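PDB 3QKC: geranyl diphosphate synthase small subunit from Antirrhinum majus, which probably serves as the non-catalytic partner of a larger isoprenyl diphosphate synthase subunit, steering the heteromer towards geranyl diphosphate, the ten-carbon precursor of monoterpenes. Local coordinates for residues E180-A185 and G209-T214; L233-A237 and G254-L258. The contacts are given in a common frame with arbitrary orientation. Residues are numbered along the deposited sequence.

Interaction 1 of 2, residues E180-A185 and G209-T214; sequences EGTLHA and GLYVGT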
ATOM      1  N   GLU A 180       3.939  -7.693 -15.400  1.00 34.45           N
ATOM      2  CA  GLU A 180       5.005  -6.884 -16.006  1.00 34.72           C
ATOM      3  C   GLU A 180       4.437  -5.757 -16.861  1.00 35.13           C
ATOM      4  O   GLU A 180       4.994  -4.665 -16.903  1.00 34.14           O
ATOM      5  CB  GLU A 180       5.980  -7.750 -16.813  1.00 36.33           C
ATOM      6  CG  GLU A 180       6.841  -8.725 -15.972  1.00 38.96           C
ATOM      7  CD  GLU A 180       6.146 -10.068 -15.681  1.00 37.09           C
ATOM      8  OE1 GLU A 180       4.922 -10.195 -15.928  1.00 40.04           O
ATOM      9  OE2 GLU A 180       6.832 -11.007 -15.198  1.00 40.06           O
ATOM     10  N   GLY A 181       3.307  -6.017 -17.523  1.00 36.37           N
ATOM     11  CA  GLY A 181       2.662  -5.005 -18.341  1.00 36.99           C
ATOM     12  C   GLY A 181       2.231  -3.787 -17.545  1.00 36.78           C
ATOM     13  O   GLY A 181       2.581  -2.649 -17.880  1.00 36.65           O
ATOM     14  N   THR A 182       1.459  -4.017 -16.485  1.00 37.03           N
ATOM     15  CA  THR A 182       0.920  -2.904 -15.703  1.00 36.71           C
ATOM     16  C   THR A 182       2.037  -2.175 -14.971  1.00 35.16           C
ATOM     17  O   THR A 182       1.992  -0.947 -14.842  1.00 34.94           O
ATOM     18  CB  THR A 182      -0.201  -3.367 -14.737  1.00 37.14           C
ATOM     19  OG1 THR A 182      -1.187  -4.097 -15.485  1.00 41.22           O
ATOM     20  CG2 THR A 182      -0.888  -2.171 -14.088  1.00 39.91           C
ATOM     21  N   LEU A 183       3.054  -2.910 -14.532  1.00 34.22           N
ATOM     22  CA  LEU A 183       4.200  -2.260 -13.868  1.00 34.33           C
ATOM     23  C   LEU A 183       4.905  -1.261 -14.784  1.00 33.70           C
ATOM     24  O   LEU A 183       5.174  -0.137 -14.370  1.00 33.71           O
ATOM     25  CB  LEU A 183       5.168  -3.284 -13.288  1.00 35.58           C
ATOM     26  CG  LEU A 183       5.985  -2.973 -12.027  1.00 37.55           C
ATOM     27  CD1 LEU A 183       5.231  -2.197 -10.982  1.00 34.82           C
ATOM     28  CD2 LEU A 183       6.468  -4.283 -11.439  1.00 35.18           C
ATOM     29  N   HIS A 184       5.160  -1.635 -16.037  1.00 33.19           N
ATOM     30  CA  HIS A 184       5.787  -0.695 -16.978  1.00 32.85           C
ATOM     31  C   HIS A 184       4.857   0.493 -17.336  1.00 32.65           C
ATOM     32  O   HIS A 184       5.300   1.649 -17.405  1.00 31.64           O
ATOM     33  CB  HIS A 184       6.248  -1.430 -18.233  1.00 33.72           C
ATOM     34  CG  HIS A 184       7.478  -2.265 -18.035  1.00 33.85           C
ATOM     35  ND1 HIS A 184       7.491  -3.413 -17.270  1.00 33.23           N
ATOM     36  CD2 HIS A 184       8.738  -2.124 -18.524  1.00 34.03           C
ATOM     37  CE1 HIS A 184       8.706  -3.937 -17.294  1.00 33.64           C
ATOM     38  NE2 HIS A 184       9.476  -3.182 -18.056  1.00 33.94           N
ATOM     39  N   ALA A 185       3.575   0.189 -17.554  1.00 33.05           N
ATOM     40  CA  ALA A 185       2.573   1.203 -17.855  1.00 34.40           C
ATOM     41  C   ALA A 185       2.568   2.296 -16.776  1.00 34.68           C
ATOM     42  O   ALA A 185       2.652   3.484 -17.081  1.00 35.36           O
ATOM     43  CB  ALA A 185       1.189   0.555 -17.990  1.00 34.99           C
ATOM     44  N   GLY A 209       4.245   1.679 -22.099  1.00 40.06           N
ATOM     45  CA  GLY A 209       4.720   0.860 -20.990  1.00 38.57           C
ATOM     46  C   GLY A 209       4.059  -0.493 -20.967  1.00 38.39           C
ATOM     47  O   GLY A 209       4.724  -1.510 -20.820  1.00 38.01           O
ATOM     48  N   LEU A 210       2.739  -0.508 -21.144  1.00 39.31           N
ATOM     49  CA  LEU A 210       1.992  -1.763 -21.202  1.00 39.54           C
ATOM     50  C   LEU A 210       2.559  -2.736 -22.225  1.00 40.40           C
ATOM     51  O   LEU A 210       2.713  -3.926 -21.922  1.00 40.20           O
ATOM     52  CB  LEU A 210       0.509  -1.526 -21.470  1.00 40.82           C
ATOM     53  CG  LEU A 210      -0.477  -2.680 -21.220  1.00 41.81           C
ATOM     54  CD1 LEU A 210      -0.476  -3.149 -19.763  1.00 39.95           C
ATOM     55  CD2 LEU A 210      -1.895  -2.263 -21.634  1.00 42.73           C
ATOM     56  N   TYR A 211       2.863  -2.238 -23.425  1.00 41.30           N
ATOM     57  CA  TYR A 211       3.326  -3.096 -24.507  1.00 42.54           C
ATOM     58  C   TYR A 211       4.710  -3.681 -24.208  1.00 41.05           C
ATOM     59  O   TYR A 211       4.892  -4.889 -24.273  1.00 41.01           O
ATOM     60  CB  TYR A 211       3.311  -2.371 -25.868  1.00 44.89           C
ATOM     61  CG  TYR A 211       1.973  -1.772 -26.273  1.00 45.77           C
ATOM     62  CD1 TYR A 211       1.917  -0.522 -26.890  1.00 46.91           C
ATOM     63  CD2 TYR A 211       0.769  -2.449 -26.041  1.00 46.63           C
ATOM     64  CE1 TYR A 211       0.694   0.048 -27.273  1.00 47.88           C
ATOM     65  CE2 TYR A 211      -0.459  -1.890 -26.404  1.00 47.57           C
ATOM     66  CZ  TYR A 211      -0.485  -0.644 -27.027  1.00 48.74           C
ATOM     67  OH  TYR A 211      -1.674  -0.081 -27.404  1.00 49.87           O
ATOM     68  N   VAL A 212       5.672  -2.828 -23.866  1.00 39.82           N
ATOM     69  CA  VAL A 212       7.012  -3.312 -23.504  1.00 39.34           C
ATOM     70  C   VAL A 212       7.050  -4.155 -22.223  1.00 38.81           C
ATOM     71  O   VAL A 212       7.856  -5.081 -22.121  1.00 39.48           O
ATOM     72  CB  VAL A 212       8.068  -2.177 -23.453  1.00 38.77           C
ATOM     73  CG1 VAL A 212       8.297  -1.615 -24.868  1.00 39.13           C
ATOM     74  CG2 VAL A 212       7.674  -1.071 -22.476  1.00 36.77           C
ATOM     75  N   GLY A 213       6.172  -3.853 -21.263  1.00 37.55           N
ATOM     76  CA  GLY A 213       6.066  -4.647 -20.045  1.00 36.29           C
ATOM     77  C   GLY A 213       5.502  -6.022 -20.305  1.00 37.41           C
ATOM     78  O   GLY A 213       5.998  -7.029 -19.768  1.00 37.13           O
ATOM     79  N   THR A 214       4.460  -6.081 -21.144  1.00 38.59           N
ATOM     80  CA  THR A 214       3.939  -7.364 -21.599  1.00 39.73           C
ATOM     81  C   THR A 214       5.030  -8.180 -22.318  1.00 41.24           C
ATOM     82  O   THR A 214       5.184  -9.380 -22.062  1.00 41.48           O
ATOM     83  CB  THR A 214       2.697  -7.196 -22.490  1.00 40.83           C
ATOM     84  OG1 THR A 214       1.686  -6.474 -21.769  1.00 36.31           O
ATOM     85  CG2 THR A 214       2.149  -8.558 -22.920  1.00 38.26           C
TER
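The imidazole of H184 lies over the CA of G213, which sits 3.6 Å from the ring centroid and 25° off the ring normal, a CH-pi contact made with a residue that has no side chain. The ring is held in place from two sides: ND1 donates a hydrogen bond of 2.8 Å to the backbone O of E180, one turn earlier in its own helix, and NE2 is hydrogen-bonded to OG of S48 at the start of helix 48-59. Beside the ring the two backbones are in direct contact. G181 and G213 bring their CA atoms to 3.8 Å, A185 CA and G209 CA are equally near, and the axes of the two short segments approach to 6.6 Å, with 141° between their N-to-C directions. This is the general principle of close helix packing through small residues, here a roughly antiparallel pair with G-x-x-x-A on one helix and G-x-x-x-G on the other, within the all-helical isoprenyl diphosphate synthase fold. A CB on G213 would fall 2.2 Å from the O of E180, and one on G209 would fall 2.4 Å from the O of H184. No hydrogen bond crosses the interface; instead CA-H...O contacts run from L210 CA to G181 O (3.5 Å) and from G213 CA to E180 O (3.3 Å). L210 flanks the glycine seam, its CB 4.1 Å from the CB of A185 and its CD1 3.9 Å from the N of T182. Facing away from the seam, T182 packs on R146 and V147 of helix 134-148, while Y211 meets L233 and L236 of helix 227-241.

Interaction 2 of 2, residues L233-A237 and G254-L258; sequences LKELA and GVFEL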
ATOM      1  N   LEU A 233       3.415  -6.708 -30.504  1.00 63.19           N
ATOM      2  CA  LEU A 233       3.446  -5.723 -29.401  1.00 60.90           C
ATOM      3  C   LEU A 233       4.574  -4.695 -29.511  1.00 60.06           C
ATOM      4  O   LEU A 233       4.370  -3.519 -29.206  1.00 59.01           O
ATOM      5  CB  LEU A 233       3.472  -6.410 -28.026  1.00 58.74           C
ATOM      6  CG  LEU A 233       2.163  -7.056 -27.549  1.00 58.89           C
ATOM      7  CD1 LEU A 233       2.455  -8.233 -26.642  1.00 58.35           C
ATOM      8  CD2 LEU A 233       1.219  -6.073 -26.863  1.00 58.28           C
ATOM      9  N   LYS A 234       5.745  -5.135 -29.964  1.00 60.73           N
ATOM     10  CA  LYS A 234       6.869  -4.223 -30.218  1.00 60.96           C
ATOM     11  C   LYS A 234       6.518  -3.127 -31.218  1.00 62.17           C
ATOM     12  O   LYS A 234       6.947  -1.981 -31.065  1.00 61.48           O
ATOM     13  CB  LYS A 234       8.103  -4.986 -30.711  1.00 61.88           C
ATOM     14  CG  LYS A 234       8.815  -5.774 -29.626  1.00 62.24           C
ATOM     15  CD  LYS A 234      10.216  -6.163 -30.055  1.00 61.25           C
ATOM     16  CE  LYS A 234      10.995  -6.705 -28.870  1.00 61.57           C
ATOM     17  NZ  LYS A 234      12.450  -6.766 -29.188  1.00 60.60           N
ATOM     18  N   GLU A 235       5.740  -3.490 -32.236  1.00 64.35           N
ATOM     19  CA  GLU A 235       5.298  -2.545 -33.263  1.00 66.26           C
ATOM     20  C   GLU A 235       4.363  -1.494 -32.680  1.00 65.44           C
ATOM     21  O   GLU A 235       4.472  -0.319 -33.015  1.00 65.66           O
ATOM     22  CB  GLU A 235       4.625  -3.274 -34.431  1.00 69.06           C
ATOM     23  CG  GLU A 235       5.597  -4.076 -35.282  1.00 71.89           C
ATOM     24  CD  GLU A 235       4.991  -4.548 -36.587  1.00 73.04           C
ATOM     25  OE1 GLU A 235       5.524  -4.159 -37.649  1.00 76.16           O
ATOM     26  OE2 GLU A 235       3.989  -5.304 -36.556  1.00 75.46           O
ATOM     27  N   LEU A 236       3.457  -1.928 -31.800  1.00 64.56           N
ATOM     28  CA  LEU A 236       2.559  -1.011 -31.098  1.00 64.00           C
ATOM     29  C   LEU A 236       3.329  -0.057 -30.191  1.00 61.94           C
ATOM     30  O   LEU A 236       2.969   1.117 -30.069  1.00 62.29           O
ATOM     31  CB  LEU A 236       1.507  -1.771 -30.290  1.00 63.81           C
ATOM     32  CG  LEU A 236       0.427  -2.537 -31.049  1.00 65.54           C
ATOM     33  CD1 LEU A 236      -0.397  -3.347 -30.062  1.00 65.16           C
ATOM     34  CD2 LEU A 236      -0.467  -1.603 -31.872  1.00 67.77           C
ATOM     35  N   ALA A 237       4.391  -0.565 -29.565  1.00 60.03           N
ATOM     36  CA  ALA A 237       5.247   0.255 -28.709  1.00 57.94           C
ATOM     37  C   ALA A 237       5.865   1.386 -29.520  1.00 58.86           C
ATOM     38  O   ALA A 237       5.845   2.545 -29.097  1.00 58.56           O
ATOM     39  CB  ALA A 237       6.321  -0.593 -28.045  1.00 56.22           C
ATOM     40  N   GLY A 254      16.333   1.655 -27.625  1.00 53.65           N
ATOM     41  CA  GLY A 254      17.464   0.784 -27.314  1.00 53.20           C
ATOM     42  C   GLY A 254      17.241  -0.088 -26.088  1.00 50.98           C
ATOM     43  O   GLY A 254      17.392  -1.296 -26.162  1.00 51.09           O
ATOM     44  N   VAL A 255      16.868   0.529 -24.967  1.00 49.39           N
ATOM     45  CA  VAL A 255      16.622  -0.194 -23.707  1.00 47.75           C
ATOM     46  C   VAL A 255      15.650  -1.361 -23.916  1.00 47.71           C
ATOM     47  O   VAL A 255      15.818  -2.426 -23.324  1.00 47.77           O
ATOM     48  CB  VAL A 255      16.120   0.766 -22.566  1.00 46.46           C
ATOM     49  CG1 VAL A 255      15.548  -0.007 -21.369  1.00 40.78           C
ATOM     50  CG2 VAL A 255      17.242   1.715 -22.107  1.00 42.52           C
ATOM     51  N   PHE A 256      14.663  -1.166 -24.786  1.00 47.96           N
ATOM     52  CA  PHE A 256      13.607  -2.157 -24.986  1.00 47.67           C
ATOM     53  C   PHE A 256      13.685  -2.924 -26.307  1.00 49.80           C
ATOM     54  O   PHE A 256      12.685  -3.463 -26.801  1.00 50.18           O
ATOM     55  CB  PHE A 256      12.242  -1.502 -24.786  1.00 45.98           C
ATOM     56  CG  PHE A 256      11.986  -1.113 -23.373  1.00 44.40           C
ATOM     57  CD1 PHE A 256      11.507  -2.047 -22.465  1.00 43.68           C
ATOM     58  CD2 PHE A 256      12.264   0.172 -22.926  1.00 44.25           C
ATOM     59  CE1 PHE A 256      11.281  -1.699 -21.137  1.00 42.40           C
ATOM     60  CE2 PHE A 256      12.036   0.514 -21.592  1.00 43.06           C
ATOM     61  CZ  PHE A 256      11.550  -0.427 -20.709  1.00 42.19           C
ATOM     62  N   GLU A 257      14.883  -2.984 -26.873  1.00 51.33           N
ATOM     63  CA  GLU A 257      15.146  -3.887 -27.980  1.00 53.45           C
ATOM     64  C   GLU A 257      14.163  -3.620 -29.124  1.00 54.28           C
ATOM     65  O   GLU A 257      13.636  -4.555 -29.732  1.00 55.27           O
ATOM     66  CB  GLU A 257      14.990  -5.329 -27.481  1.00 54.00           C
ATOM     67  CG  GLU A 257      16.026  -6.308 -27.992  1.00 58.81           C
ATOM     68  CD  GLU A 257      17.111  -6.573 -26.972  1.00 54.99           C
ATOM     69  OE1 GLU A 257      18.302  -6.527 -27.347  1.00 59.43           O
ATOM     70  OE2 GLU A 257      16.773  -6.815 -25.795  1.00 57.14           O
ATOM     71  N   LEU A 258      13.901  -2.341 -29.398  1.00 54.01           N
ATOM     72  CA  LEU A 258      12.977  -1.941 -30.466  1.00 54.77           C
ATOM     73  C   LEU A 258      13.758  -1.412 -31.672  1.00 56.51           C
ATOM     74  O   LEU A 258      13.191  -0.810 -32.583  1.00 57.67           O
ATOM     75  CB  LEU A 258      11.971  -0.888 -29.964  1.00 53.42           C
ATOM     76  CG  LEU A 258      11.167  -1.158 -28.676  1.00 53.26           C
ATOM     77  CD1 LEU A 258      10.472   0.105 -28.185  1.00 51.14           C
ATOM     78  CD2 LEU A 258      10.154  -2.290 -28.851  1.00 52.04           C
TER
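This is a small, partly buried contact between the flank of one helix and the C-terminal turn of the next, at the C-terminal edge of the all-helical fold: the side of helix 227-241 receives the residues that follow helix 248-255. Helix 248-255 stops in a Schellman motif, with E257, at positive phi (56°), as its C' residue. The chain turns back there, so that the N of E257 hydrogen-bonds to the O of G254 at 3.1 Å and the N of L258 pairs with the O of the residue just before G254. F256, the first residue to leave helical geometry, sends its ring away from helix 227-241 and onto V212, S48 and L52, which ties the turn to helices 199-219 and 48-59. Against helix 227-241 itself the contact is mostly the work of L258 and K234. L258 reaches across with its isobutyl group, placing CD2 3.8 Å from CG of K234 and CD1 4.2 Å from CB of A237, one turn further along the same face. K234 thus serves twice, its aliphatic stem packing against leucine while its ammonium group donates to a backbone carbonyl of the turn. With chi2 to chi4 all trans, the lysine chain is stretched nearly to full length, and its NZ ends 2.6 Å from the O of E257, the one hydrogen bond between the two segments.

Overall arrangement
Followed from the N terminus, the chain first runs through helices 48-59, 68-85 and 134-148, which pack against interaction 1, before interaction 1 closes a short loop by folding helix 199-219 back on helix 169-195. Interaction 2 then closes a second loop, between helix 227-241 and the end of the model. The two are in series, neither enclosing nor crossing the other, yet their centres lie only 11 Å apart and they touch directly. Helix 199-219 provides most of the link between them: Y211 packs on L236 and A237, and V212 on F256. H184 also meets F256, so the C-terminal turn reaches the deeper helix pair.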